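Local coordinates for protein 4-hydroxy-tetrahydrodipicolinate synthase (Thermotoga maritima, PDB 1O5K) that probably catalyses the condensation of (S)-aspartate-beta-semialdehyde with pyruvate to 4-hydroxy-tetrahydrodipicolinate, a step on the diaminopimelate route to lysine, at residues A[62-67]-A[93-98]; A[145-148]-A[152-155]; A[198-203]-A[207-212]; A[230-235]-A[242-247]. All coordinates share one frame; numbering follows the deposited sequence.

Overall arrangement
The four contacts follow one another along a single TIM-barrel chain. Interaction 2 lies in a loop that directly follows Tyr144, the predicted proton donor/acceptor, with the side chains of Asn145 and Tyr144 about 6 Å apart. The centre of interaction 3 is about 16 Å from that of interaction 2, and the side chain of Trp199 is about 4 Å from that of Ile218, a predicted pyruvate-binding residue. Interaction 4 touches interaction 3 where Phe207 packs on Ser244 and Arg245 and Leu210 on Leu232; their centres are 12 Å apart. Interaction 1 is on the outer surface across the chain's centre from interactions 3 and 4, its centre 37 Å from that of interaction 4.

Interaction 1. Residues A[62-67]-A[93-98]; sequences VNEDER and TEKTLK
The amino-terminal turns of two helices on the outside of a TIM barrel, 64-78 and 93-106, meet here through a small charged contact between Glu64 and the lysines Lys95 and Lys98. Glu64 and Lys95 reach for each other from opposite directions, and the model joins Glu64 OE2 to Lys95 NZ by a 2.9 Å salt bridge, less certain because NZ sits too close to a neighbouring atom. Lys95 is bent at its second torsion (chi2 60°), which turns the rest of the chain out toward the carboxylate. Lys98 crosses Glu64 at about a right angle, and its CE lies 3.8 Å from Glu64 OE2. Its NZ stays 4.9 Å from Glu64 OE1, too far for contact, though the opposite charges probably still attract. Further along helix 93-106, Gln102 gives Glu64 OE2 a second polar partner. The start of the helix that carries Glu64 is fixed by a capping box: Glu66 N donates to Asn63 OD1 at 2.9 Å, while Asn63 N donates in return to Glu66 OE1 at 2.9 Å. A capped helix start tied to its neighbour by a surface ion pair is thus a feature of the helical layer around this alpha/beta barrel.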
loop_
_atom_site.group_PDB
_atom_site.type_symbol
_atom_site.label_atom_id
_atom_site.label_comp_id
_atom_site.label_asym_id
_atom_site.label_seq_id
_atom_site.Cartn_x
_atom_site.Cartn_y
_atom_site.Cartn_z
ATOM N N VAL A 62 2.589 26.768 16.844
ATOM C CA VAL A 62 2.006 27.889 17.590
ATOM C C VAL A 62 2.248 27.641 19.068
ATOM O O VAL A 62 1.858 26.609 19.593
ATOM C CB VAL A 62 0.530 27.990 17.293
ATOM C CG1 VAL A 62 -0.112 29.086 18.125
ATOM C CG2 VAL A 62 0.330 28.300 15.787
ATOM N N ASN A 63 2.865 28.609 19.731
ATOM C CA ASN A 63 3.341 28.425 21.093
ATOM C C ASN A 63 2.202 28.651 22.091
ATOM O O ASN A 63 1.117 29.092 21.720
ATOM C CB ASN A 63 4.602 29.259 21.340
ATOM C CG ASN A 63 4.323 30.719 21.624
ATOM O OD1 ASN A 63 3.276 31.087 22.175
ATOM N ND2 ASN A 63 5.286 31.574 21.277
ATOM N N GLU A 64 2.403 28.308 23.357
ATOM C CA GLU A 64 1.273 28.338 24.285
ATOM C C GLU A 64 0.650 29.713 24.458
ATOM O O GLU A 64 -0.571 29.833 24.552
ATOM C CB GLU A 64 1.669 27.780 25.662
ATOM C CG GLU A 64 1.978 26.286 25.662
ATOM C CD GLU A 64 1.524 25.589 26.947
ATOM O OE1 GLU A 64 1.646 26.191 28.057
ATOM O OE2 GLU A 64 1.029 24.440 26.839
ATOM N N ASP A 65 1.461 30.756 24.542
ATOM C CA ASP A 65 0.925 32.098 24.696
ATOM C C ASP A 65 0.120 32.519 23.453
ATOM O O ASP A 65 -0.954 33.089 23.550
ATOM C CB ASP A 65 2.037 33.079 25.033
ATOM C CG ASP A 65 2.562 32.885 26.482
ATOM O OD1 ASP A 65 1.700 32.775 27.412
ATOM O OD2 ASP A 65 3.794 32.824 26.783
ATOM N N GLU A 66 0.606 32.154 22.280
ATOM C CA GLU A 66 -0.131 32.383 21.037
ATOM C C GLU A 66 -1.479 31.658 20.947
ATOM O O GLU A 66 -2.465 32.209 20.439
ATOM C CB GLU A 66 0.763 31.977 19.843
ATOM C CG GLU A 66 1.852 32.980 19.617
ATOM C CD GLU A 66 2.905 32.495 18.645
ATOM O OE1 GLU A 66 3.063 31.263 18.493
ATOM O OE2 GLU A 66 3.568 33.363 18.036
ATOM N N ARG A 67 -1.513 30.427 21.436
ATOM C CA ARG A 67 -2.731 29.639 21.458
ATOM C C ARG A 67 -3.765 30.378 22.318
ATOM O O ARG A 67 -4.933 30.497 21.926
ATOM C CB ARG A 67 -2.479 28.290 22.105
ATOM C CG ARG A 67 -1.610 27.378 21.339
ATOM C CD ARG A 67 -1.278 26.080 22.121
ATOM N NE ARG A 67 -2.473 25.338 22.521
ATOM C CZ ARG A 67 -3.068 24.388 21.784
ATOM N NH1 ARG A 67 -2.593 24.022 20.599
ATOM N NH2 ARG A 67 -4.154 23.801 22.240
ATOM N N THR A 93 -0.234 11.571 26.973
ATOM C CA THR A 93 -1.560 11.666 27.593
ATOM C C THR A 93 -1.571 12.818 28.637
ATOM O O THR A 93 -2.545 13.602 28.745
ATOM C CB THR A 93 -1.911 10.298 28.212
ATOM O OG1 THR A 93 -1.908 9.310 27.149
ATOM C CG2 THR A 93 -3.353 10.322 28.816
ATOM N N GLU A 94 -0.471 12.941 29.381
ATOM C CA GLU A 94 -0.362 13.956 30.423
ATOM C C GLU A 94 -0.396 15.339 29.815
ATOM O O GLU A 94 -1.100 16.224 30.282
ATOM C CB GLU A 94 0.943 13.769 31.213
ATOM C CG GLU A 94 1.083 14.655 32.420
ATOM C CD GLU A 94 2.307 14.273 33.251
ATOM O OE1 GLU A 94 3.175 15.154 33.480
ATOM O OE2 GLU A 94 2.392 13.086 33.658
ATOM N N LYS A 95 0.373 15.524 28.768
ATOM C CA LYS A 95 0.475 16.848 28.140
ATOM C C LYS A 95 -0.809 17.196 27.420
ATOM O O LYS A 95 -1.212 18.344 27.420
ATOM C CB LYS A 95 1.609 16.911 27.120
ATOM C CG LYS A 95 1.769 18.295 26.432
ATOM C CD LYS A 95 2.058 19.404 27.422
ATOM C CE LYS A 95 1.835 20.801 26.797
ATOM N NZ LYS A 95 2.265 21.919 27.712
ATOM N N THR A 96 -1.477 16.196 26.866
ATOM C CA THR A 96 -2.774 16.403 26.225
ATOM C C THR A 96 -3.791 16.923 27.231
ATOM O O THR A 96 -4.505 17.882 26.974
ATOM C CB THR A 96 -3.266 15.105 25.572
ATOM O OG1 THR A 96 -2.416 14.718 24.475
ATOM C CG2 THR A 96 -4.614 15.332 24.931
ATOM N N LEU A 97 -3.854 16.320 28.409
ATOM C CA LEU A 97 -4.763 16.804 29.425
ATOM C C LEU A 97 -4.479 18.267 29.767
ATOM O O LEU A 97 -5.393 19.062 29.913
ATOM C CB LEU A 97 -4.728 15.902 30.652
ATOM C CG LEU A 97 -5.668 16.369 31.784
ATOM C CD1 LEU A 97 -7.132 16.522 31.293
ATOM C CD2 LEU A 97 -5.543 15.436 32.922
ATOM N N LYS A 98 -3.207 18.633 29.895
ATOM C CA LYS A 98 -2.846 19.981 30.200
ATOM C C LYS A 98 -3.407 20.928 29.148
ATOM O O LYS A 98 -3.980 21.960 29.470
ATOM C CB LYS A 98 -1.323 20.114 30.275
ATOM C CG LYS A 98 -0.815 21.494 30.703
ATOM C CD LYS A 98 0.431 21.872 29.893
ATOM C CE LYS A 98 1.101 23.135 30.388
ATOM N NZ LYS A 98 1.549 23.000 31.800
#

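Interaction 2. Residues A[145-148]-A[152-155]; sequences NVPG and VNVL
The loop that leaves barrel strand 141-144 folds back on itself here, and the amide of Asn145 joins its two arms by bonding to Asn153 and Val154. With CG anti to the backbone N (chi1 -173°), the Asn145 side chain reaches across to the later arm and uses both ends of its amide. OD1 accepts from Val154 N at 2.9 Å; the bond is nearly straight at hydrogen (175°), but the donor stands 47° out of the carbonyl plane, above it. ND2 donates to Asn153 OD1 at 2.9 Å, with the acceptor almost in the plane of the Asn145 amide. The two amide planes are clearly turned against each other. Glu174 takes a further bond from Asn145 ND2, and Asn176 gives one to Asn153 OD1, which makes the pair part of a wider polar network. A water completes the turn: it donates to Val152 O at 2.7 Å and to Asn145 OD1 at 3.2 Å, and accepts from Val146 N at 2.8 Å. Pro147 packs alongside Asn153, its CG 3.6 Å from Asn153 OD1, and its CA makes a CH...O contact of 3.3 Å with Val152 O. With an alanine in place of Asn145, Val154 N would probably lose its acceptor, Asn153 OD1 one of its two donors and Glu174 its bond to the amide, weakening the tie between the two arms. Such a cross-linked loop at the C-terminal end of strand 141-144, taking in the short helix 147-150 and following the predicted catalytic Tyr144, belongs to the active-site rim of a TIM-barrel enzyme.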
loop_
_atom_site.group_PDB
_atom_site.type_symbol
_atom_site.label_atom_id
_atom_site.label_comp_id
_atom_site.label_asym_id
_atom_site.label_seq_id
_atom_site.Cartn_x
_atom_site.Cartn_y
_atom_site.Cartn_z
ATOM N N ASN A 145 -9.089 11.047 13.945
ATOM C CA ASN A 145 -8.396 9.938 13.327
ATOM C C ASN A 145 -7.887 10.331 11.964
ATOM O O ASN A 145 -8.654 10.721 11.091
ATOM C CB ASN A 145 -9.335 8.732 13.218
ATOM C CG ASN A 145 -8.632 7.504 12.752
ATOM O OD1 ASN A 145 -7.582 7.143 13.297
ATOM N ND2 ASN A 145 -9.179 6.851 11.726
ATOM N N VAL A 146 -6.575 10.251 11.815
ATOM C CA VAL A 146 -5.888 10.698 10.554
ATOM C C VAL A 146 -4.601 9.898 10.384
ATOM O O VAL A 146 -3.470 10.407 10.562
ATOM C CB VAL A 146 -5.713 12.235 10.514
ATOM C CG1 VAL A 146 -4.902 12.844 11.639
ATOM C CG2 VAL A 146 -5.147 12.668 9.158
ATOM N N PRO A 147 -4.771 8.603 10.066
ATOM C CA PRO A 147 -3.624 7.655 10.052
ATOM C C PRO A 147 -2.484 8.038 9.137
ATOM O O PRO A 147 -1.332 7.771 9.426
ATOM C CB PRO A 147 -4.255 6.340 9.610
ATOM C CG PRO A 147 -5.631 6.622 9.211
ATOM C CD PRO A 147 -6.054 7.912 9.825
ATOM N N GLY A 148 -2.792 8.713 8.042
ATOM C CA GLY A 148 -1.742 9.153 7.123
ATOM C C GLY A 148 -0.755 10.152 7.724
ATOM O O GLY A 148 0.428 10.216 7.301
ATOM N N VAL A 152 -1.196 5.790 13.066
ATOM C CA VAL A 152 -2.085 4.880 13.794
ATOM C C VAL A 152 -3.497 5.151 13.318
ATOM O O VAL A 152 -3.861 6.322 13.058
ATOM C CB VAL A 152 -1.985 5.074 15.322
ATOM C CG1 VAL A 152 -2.588 6.417 15.764
ATOM C CG2 VAL A 152 -2.690 3.917 16.002
ATOM N N ASN A 153 -4.245 4.075 13.106
ATOM C CA ASN A 153 -5.662 4.137 12.756
ATOM C C ASN A 153 -6.518 3.656 13.929
ATOM O O ASN A 153 -6.277 2.548 14.452
ATOM C CB ASN A 153 -5.935 3.242 11.564
ATOM C CG ASN A 153 -7.369 3.308 11.133
ATOM O OD1 ASN A 153 -7.887 4.376 10.928
ATOM N ND2 ASN A 153 -8.029 2.135 11.011
ATOM N N VAL A 154 -7.511 4.451 14.311
ATOM C CA VAL A 154 -8.532 4.018 15.308
ATOM C C VAL A 154 -9.471 3.071 14.618
ATOM O O VAL A 154 -10.176 3.476 13.683
ATOM C CB VAL A 154 -9.426 5.169 15.858
ATOM C CG1 VAL A 154 -10.330 4.657 16.972
ATOM C CG2 VAL A 154 -8.599 6.329 16.362
ATOM N N LEU A 155 -9.519 1.826 15.068
ATOM C CA LEU A 155 -10.420 0.879 14.441
ATOM C C LEU A 155 -11.835 1.301 14.778
ATOM O O LEU A 155 -12.051 1.850 15.862
ATOM C CB LEU A 155 -10.190 -0.533 14.968
ATOM C CG LEU A 155 -8.878 -1.176 14.615
ATOM C CD1 LEU A 155 -8.775 -2.479 15.332
ATOM C CD2 LEU A 155 -8.691 -1.369 13.085
HETATM O O HOH W 1 -4.874 8.776 13.508
#

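Interaction 3. Residues A[198-203]-A[207-212]; sequences VWSGND and FYLLCA
Apolar packing comes first: Leu209, on helix 206-212, presses its branched end against the backbone from Val198 to Ser200, the stretch that bridges the two outermost strands of the parallel sheet and so helps close the TIM barrel. That bridging shows in backbone bonds from Trp199 to Ile172 and Glu174, and from Ser200 to Gly216 and Ile218. The first torsion of Leu209 (-178°) sets CG opposite its own N and beside the carbonyl carbon, which carries both methyls to this backbone. CD1 and CD2 each lie 3.6 Å from Ser200 N, and CD2 also comes to 3.7 Å from Val198 O. CD1 in addition touches Ser200 CB at 3.9 Å, while Val198 CG1 approaches it more loosely. Ile182, on helix 179-192, also packs on Leu209, so the leucine lies between the backbone of 198-200 and that helix.

Hydrogen bonds shape the connecting turn. Ser200 OG donates to Asn202 O at 2.7 Å, a bond that ties the serine side chain to the backbone two residues on. One water links the two segments, donating to Asp203 O at 2.9 Å and accepting from Phe207 N at 3.0 Å.

The CB of Trp199 is directed away from the helix, and its side chain lies about 4 Å from that of Ile218, a predicted pyruvate-binding residue; its ring stacks with Phe14, and its NE1 donates to Phe14 O. Tyr208 OH bonds to Asp183 of the third subunit, so this helix also serves the assembly. Among the rings of the helix, Phe207 CD2 sits 3.6 Å above the centre of the Tyr208 ring.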
loop_
_atom_site.group_PDB
_atom_site.type_symbol
_atom_site.label_atom_id
_atom_site.label_comp_id
_atom_site.label_asym_id
_atom_site.label_seq_id
_atom_site.Cartn_x
_atom_site.Cartn_y
_atom_site.Cartn_z
ATOM N N VAL A 198 -20.335 11.887 13.899
ATOM C CA VAL A 198 -19.269 11.458 13.063
ATOM C C VAL A 198 -19.178 12.473 11.916
ATOM O O VAL A 198 -20.113 12.598 11.135
ATOM C CB VAL A 198 -19.445 10.041 12.507
ATOM C CG1 VAL A 198 -18.209 9.717 11.638
ATOM C CG2 VAL A 198 -19.625 9.065 13.597
ATOM N N TRP A 199 -18.097 13.252 11.904
ATOM C CA TRP A 199 -17.834 14.252 10.875
ATOM C C TRP A 199 -16.715 13.775 10.018
ATOM O O TRP A 199 -15.712 13.142 10.511
ATOM C CB TRP A 199 -17.461 15.601 11.473
ATOM C CG TRP A 199 -18.461 16.212 12.442
ATOM C CD1 TRP A 199 -19.597 16.883 12.139
ATOM C CD2 TRP A 199 -18.423 16.122 13.875
ATOM N NE1 TRP A 199 -20.245 17.273 13.277
ATOM C CE2 TRP A 199 -19.531 16.849 14.365
ATOM C CE3 TRP A 199 -17.511 15.582 14.793
ATOM C CZ2 TRP A 199 -19.777 17.025 15.721
ATOM C CZ3 TRP A 199 -17.734 15.768 16.137
ATOM C CH2 TRP A 199 -18.887 16.434 16.602
ATOM N N SER A 200 -16.814 14.049 8.719
ATOM C CA SER A 200 -15.690 13.797 7.846
ATOM C C SER A 200 -14.473 14.707 8.143
ATOM O O SER A 200 -14.619 15.922 8.390
ATOM C CB SER A 200 -16.074 14.054 6.346
ATOM O OG SER A 200 -14.994 13.721 5.528
ATOM N N GLY A 201 -13.286 14.126 8.070
ATOM C CA GLY A 201 -12.033 14.831 8.139
ATOM C C GLY A 201 -11.409 15.024 6.770
ATOM O O GLY A 201 -10.307 15.550 6.661
ATOM N N ASN A 202 -12.130 14.653 5.711
ATOM C CA ASN A 202 -11.686 14.903 4.358
ATOM C C ASN A 202 -12.788 15.548 3.558
ATOM O O ASN A 202 -13.898 15.023 3.472
ATOM C CB ASN A 202 -11.308 13.601 3.653
ATOM C CG ASN A 202 -10.057 12.998 4.201
ATOM O OD1 ASN A 202 -8.965 13.581 4.093
ATOM N ND2 ASN A 202 -10.180 11.833 4.753
ATOM N N ASP A 203 -12.518 16.720 3.026
ATOM C CA ASP A 203 -13.565 17.394 2.226
ATOM C C ASP A 203 -14.121 16.506 1.107
ATOM O O ASP A 203 -15.329 16.461 0.877
ATOM C CB ASP A 203 -13.026 18.670 1.631
ATOM C CG ASP A 203 -12.839 19.719 2.690
ATOM O OD1 ASP A 203 -13.814 20.036 3.380
ATOM O OD2 ASP A 203 -11.763 20.228 2.916
ATOM N N PHE A 207 -19.538 14.048 1.110
ATOM C CA PHE A 207 -20.718 13.517 0.456
ATOM C C PHE A 207 -20.989 12.049 0.844
ATOM O O PHE A 207 -22.081 11.682 1.272
ATOM C CB PHE A 207 -20.647 13.671 -1.077
ATOM C CG PHE A 207 -21.805 13.051 -1.791
ATOM C CD1 PHE A 207 -23.076 13.592 -1.675
ATOM C CD2 PHE A 207 -21.643 11.858 -2.542
ATOM C CE1 PHE A 207 -24.162 13.030 -2.306
ATOM C CE2 PHE A 207 -22.753 11.255 -3.140
ATOM C CZ PHE A 207 -24.001 11.845 -3.010
ATOM N N TYR A 208 -19.960 11.235 0.738
ATOM C CA TYR A 208 -20.110 9.820 0.986
ATOM C C TYR A 208 -20.291 9.535 2.489
ATOM O O TYR A 208 -21.038 8.628 2.850
ATOM C CB TYR A 208 -18.990 9.013 0.341
ATOM C CG TYR A 208 -19.053 9.073 -1.147
ATOM C CD1 TYR A 208 -20.059 8.430 -1.852
ATOM C CD2 TYR A 208 -18.142 9.882 -1.871
ATOM C CE1 TYR A 208 -20.168 8.554 -3.218
ATOM C CE2 TYR A 208 -18.249 9.990 -3.269
ATOM C CZ TYR A 208 -19.243 9.347 -3.922
ATOM O OH TYR A 208 -19.366 9.455 -5.302
ATOM N N LEU A 209 -19.642 10.321 3.336
ATOM C CA LEU A 209 -19.862 10.226 4.759
ATOM C C LEU A 209 -21.262 10.633 5.156
ATOM O O LEU A 209 -21.850 9.967 6.005
ATOM C CB LEU A 209 -18.808 11.008 5.533
ATOM C CG LEU A 209 -18.976 10.903 7.029
ATOM C CD1 LEU A 209 -17.548 10.668 7.591
ATOM C CD2 LEU A 209 -19.651 12.163 7.522
ATOM N N LEU A 210 -21.831 11.672 4.524
ATOM C CA LEU A 210 -23.259 11.954 4.717
ATOM C C LEU A 210 -24.135 10.753 4.328
ATOM O O LEU A 210 -25.049 10.384 5.064
ATOM C CB LEU A 210 -23.670 13.235 3.939
ATOM C CG LEU A 210 -23.000 14.512 4.525
ATOM C CD1 LEU A 210 -23.146 15.627 3.564
ATOM C CD2 LEU A 210 -23.659 14.865 5.885
ATOM N N CYS A 211 -23.867 10.150 3.160
ATOM C CA CYS A 211 -24.620 9.002 2.644
ATOM C C CYS A 211 -24.505 7.826 3.619
ATOM O O CYS A 211 -25.488 7.064 3.778
ATOM C CB CYS A 211 -24.124 8.579 1.250
ATOM S SG CYS A 211 -24.568 9.748 -0.055
ATOM N N ALA A 212 -23.358 7.708 4.299
ATOM C CA ALA A 212 -23.149 6.650 5.313
ATOM C C ALA A 212 -23.970 6.879 6.585
ATOM O O ALA A 212 -24.110 5.981 7.424
ATOM C CB ALA A 212 -21.649 6.604 5.678
HETATM O O HOH W 2 -17.577 15.530 -0.633
#

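Interaction 4. Residues A[230-235]-A[242-247]; sequences VELCAE and EKSREV
Two torsions set up this helical hairpin: chi1 of Ser244 (-179°) holds OG anti to the backbone N, aimed at Leu232, and chi2 of Glu235 (-73°) bends the chain, which folds its carboxylate over the start of Lys243. Helices 226-237 and 241-257 run antiparallel, their short segments at 163° with axes 7.9 Å apart; helix 226-237, the last of the TIM barrel, turns back into helix 241-257, which leads into the C-terminal helices of this DapA-family chain. The close approach rests on a small residue at the crossing, since the CA atoms of Leu232 and Ser244 are 4.8 Å apart. Ser244 OG donates to Leu232 O at 2.7 Å, so a buried hydroxyl is satisfied by the facing helix. Phe207, on helix 206-212, covers Ser244 from outside the pair, and Leu210 meets Leu232.

Glu235 lies obliquely across Lys243, its OE1 3.6 Å from Lys243 CD, while CB rests on the Ser244 backbone, 3.8 Å from its N. The charged ends do not touch: Lys243 NZ leads away and stays 4.9 Å from Glu235 OE1. Instead Asn240, in the turn between the helices, donates to that oxygen. An alanine at Glu235 would probably leave the Asn240 amide without its acceptor and uncover the Lys243 methylenes.

At the other end, Val247 wedges its two methyls between neighbouring side chains of the facing helix: CG2 is 3.7 Å from Glu231 CD, and CG1 is 3.7 Å from Leu232 CB.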
loop_
_atom_site.group_PDB
_atom_site.type_symbol
_atom_site.label_atom_id
_atom_site.label_comp_id
_atom_site.label_asym_id
_atom_site.label_seq_id
_atom_site.Cartn_x
_atom_site.Cartn_y
_atom_site.Cartn_z
ATOM N N VAL A 230 -21.178 24.544 2.953
ATOM C CA VAL A 230 -22.424 24.564 3.716
ATOM C C VAL A 230 -23.563 24.039 2.880
ATOM O O VAL A 230 -24.379 23.287 3.370
ATOM C CB VAL A 230 -22.727 26.000 4.235
ATOM C CG1 VAL A 230 -24.137 26.150 4.756
ATOM C CG2 VAL A 230 -21.760 26.344 5.312
ATOM N N GLU A 231 -23.646 24.486 1.623
ATOM C CA GLU A 231 -24.666 24.028 0.682
ATOM C C GLU A 231 -24.601 22.520 0.436
ATOM O O GLU A 231 -25.627 21.905 0.292
ATOM C CB GLU A 231 -24.515 24.787 -0.643
ATOM C CG GLU A 231 -25.412 24.360 -1.785
ATOM C CD GLU A 231 -25.114 25.100 -3.108
ATOM O OE1 GLU A 231 -26.039 25.144 -3.972
ATOM O OE2 GLU A 231 -23.953 25.594 -3.305
ATOM N N LEU A 232 -23.410 21.963 0.344
ATOM C CA LEU A 232 -23.263 20.533 0.146
ATOM C C LEU A 232 -23.982 19.782 1.252
ATOM O O LEU A 232 -24.747 18.864 0.976
ATOM C CB LEU A 232 -21.782 20.153 0.048
ATOM C CG LEU A 232 -21.375 18.710 -0.294
ATOM C CD1 LEU A 232 -19.921 18.663 -0.712
ATOM C CD2 LEU A 232 -21.603 17.759 0.878
ATOM N N CYS A 233 -23.746 20.154 2.516
ATOM C CA CYS A 233 -24.404 19.465 3.644
ATOM C C CYS A 233 -25.886 19.786 3.700
ATOM O O CYS A 233 -26.723 18.893 3.831
ATOM C CB CYS A 233 -23.731 19.807 4.966
ATOM S SG CYS A 233 -21.957 19.388 5.014
ATOM N N ALA A 234 -26.221 21.061 3.560
ATOM C CA ALA A 234 -27.594 21.511 3.671
ATOM C C ALA A 234 -28.513 20.830 2.666
ATOM O O ALA A 234 -29.648 20.396 3.019
ATOM C CB ALA A 234 -27.664 23.033 3.519
ATOM N N GLU A 235 -28.053 20.708 1.422
ATOM C CA GLU A 235 -28.816 19.997 0.435
ATOM C C GLU A 235 -29.031 18.529 0.822
ATOM O O GLU A 235 -30.125 17.978 0.620
ATOM C CB GLU A 235 -28.159 20.108 -0.948
ATOM C CG GLU A 235 -28.242 21.472 -1.578
ATOM C CD GLU A 235 -29.627 21.831 -2.085
ATOM O OE1 GLU A 235 -30.592 21.059 -1.886
ATOM O OE2 GLU A 235 -29.770 22.908 -2.671
ATOM N N GLU A 242 -29.122 14.294 -4.922
ATOM C CA GLU A 242 -28.494 14.600 -6.221
ATOM C C GLU A 242 -27.969 16.014 -6.248
ATOM O O GLU A 242 -26.912 16.222 -6.793
ATOM C CB GLU A 242 -29.465 14.339 -7.360
ATOM C CG GLU A 242 -29.802 12.839 -7.530
ATOM C CD GLU A 242 -30.866 12.285 -6.586
ATOM O OE1 GLU A 242 -30.983 11.010 -6.527
ATOM O OE2 GLU A 242 -31.611 13.093 -5.926
ATOM N N LYS A 243 -28.628 16.965 -5.583
ATOM C CA LYS A 243 -28.103 18.338 -5.545
ATOM C C LYS A 243 -26.867 18.409 -4.675
ATOM O O LYS A 243 -25.899 19.119 -5.014
ATOM C CB LYS A 243 -29.142 19.334 -5.034
ATOM C CG LYS A 243 -30.382 19.464 -5.893
ATOM C CD LYS A 243 -31.249 20.640 -5.416
ATOM C CE LYS A 243 -32.420 20.853 -6.329
ATOM N NZ LYS A 243 -33.376 21.890 -5.798
ATOM N N SER A 244 -26.858 17.671 -3.566
ATOM C CA SER A 244 -25.651 17.576 -2.729
ATOM C C SER A 244 -24.474 17.017 -3.552
ATOM O O SER A 244 -23.369 17.566 -3.522
ATOM C CB SER A 244 -25.894 16.725 -1.472
ATOM O OG SER A 244 -24.763 16.629 -0.620
ATOM N N ARG A 245 -24.736 15.951 -4.306
ATOM C CA ARG A 245 -23.699 15.325 -5.112
ATOM C C ARG A 245 -23.160 16.316 -6.165
ATOM O O ARG A 245 -21.940 16.353 -6.440
ATOM C CB ARG A 245 -24.259 14.098 -5.819
ATOM C CG ARG A 245 -23.160 13.325 -6.613
ATOM C CD ARG A 245 -23.681 11.982 -7.111
ATOM N NE ARG A 245 -24.791 12.189 -7.997
ATOM C CZ ARG A 245 -25.902 11.453 -8.079
ATOM N NH1 ARG A 245 -26.131 10.412 -7.292
ATOM N NH2 ARG A 245 -26.827 11.798 -8.934
ATOM N N GLU A 246 -24.053 17.108 -6.751
ATOM C CA GLU A 246 -23.634 18.119 -7.734
ATOM C C GLU A 246 -22.711 19.183 -7.114
ATOM O O GLU A 246 -21.750 19.639 -7.757
ATOM C CB GLU A 246 -24.831 18.839 -8.349
ATOM C CG GLU A 246 -25.607 18.021 -9.356
ATOM N N VAL A 247 -23.005 19.618 -5.894
ATOM C CA VAL A 247 -22.090 20.557 -5.213
ATOM C C VAL A 247 -20.736 19.899 -5.021
ATOM O O VAL A 247 -19.686 20.487 -5.230
ATOM C CB VAL A 247 -22.628 21.028 -3.828
ATOM C CG1 VAL A 247 -21.601 21.916 -3.156
ATOM C CG2 VAL A 247 -23.968 21.732 -3.975
#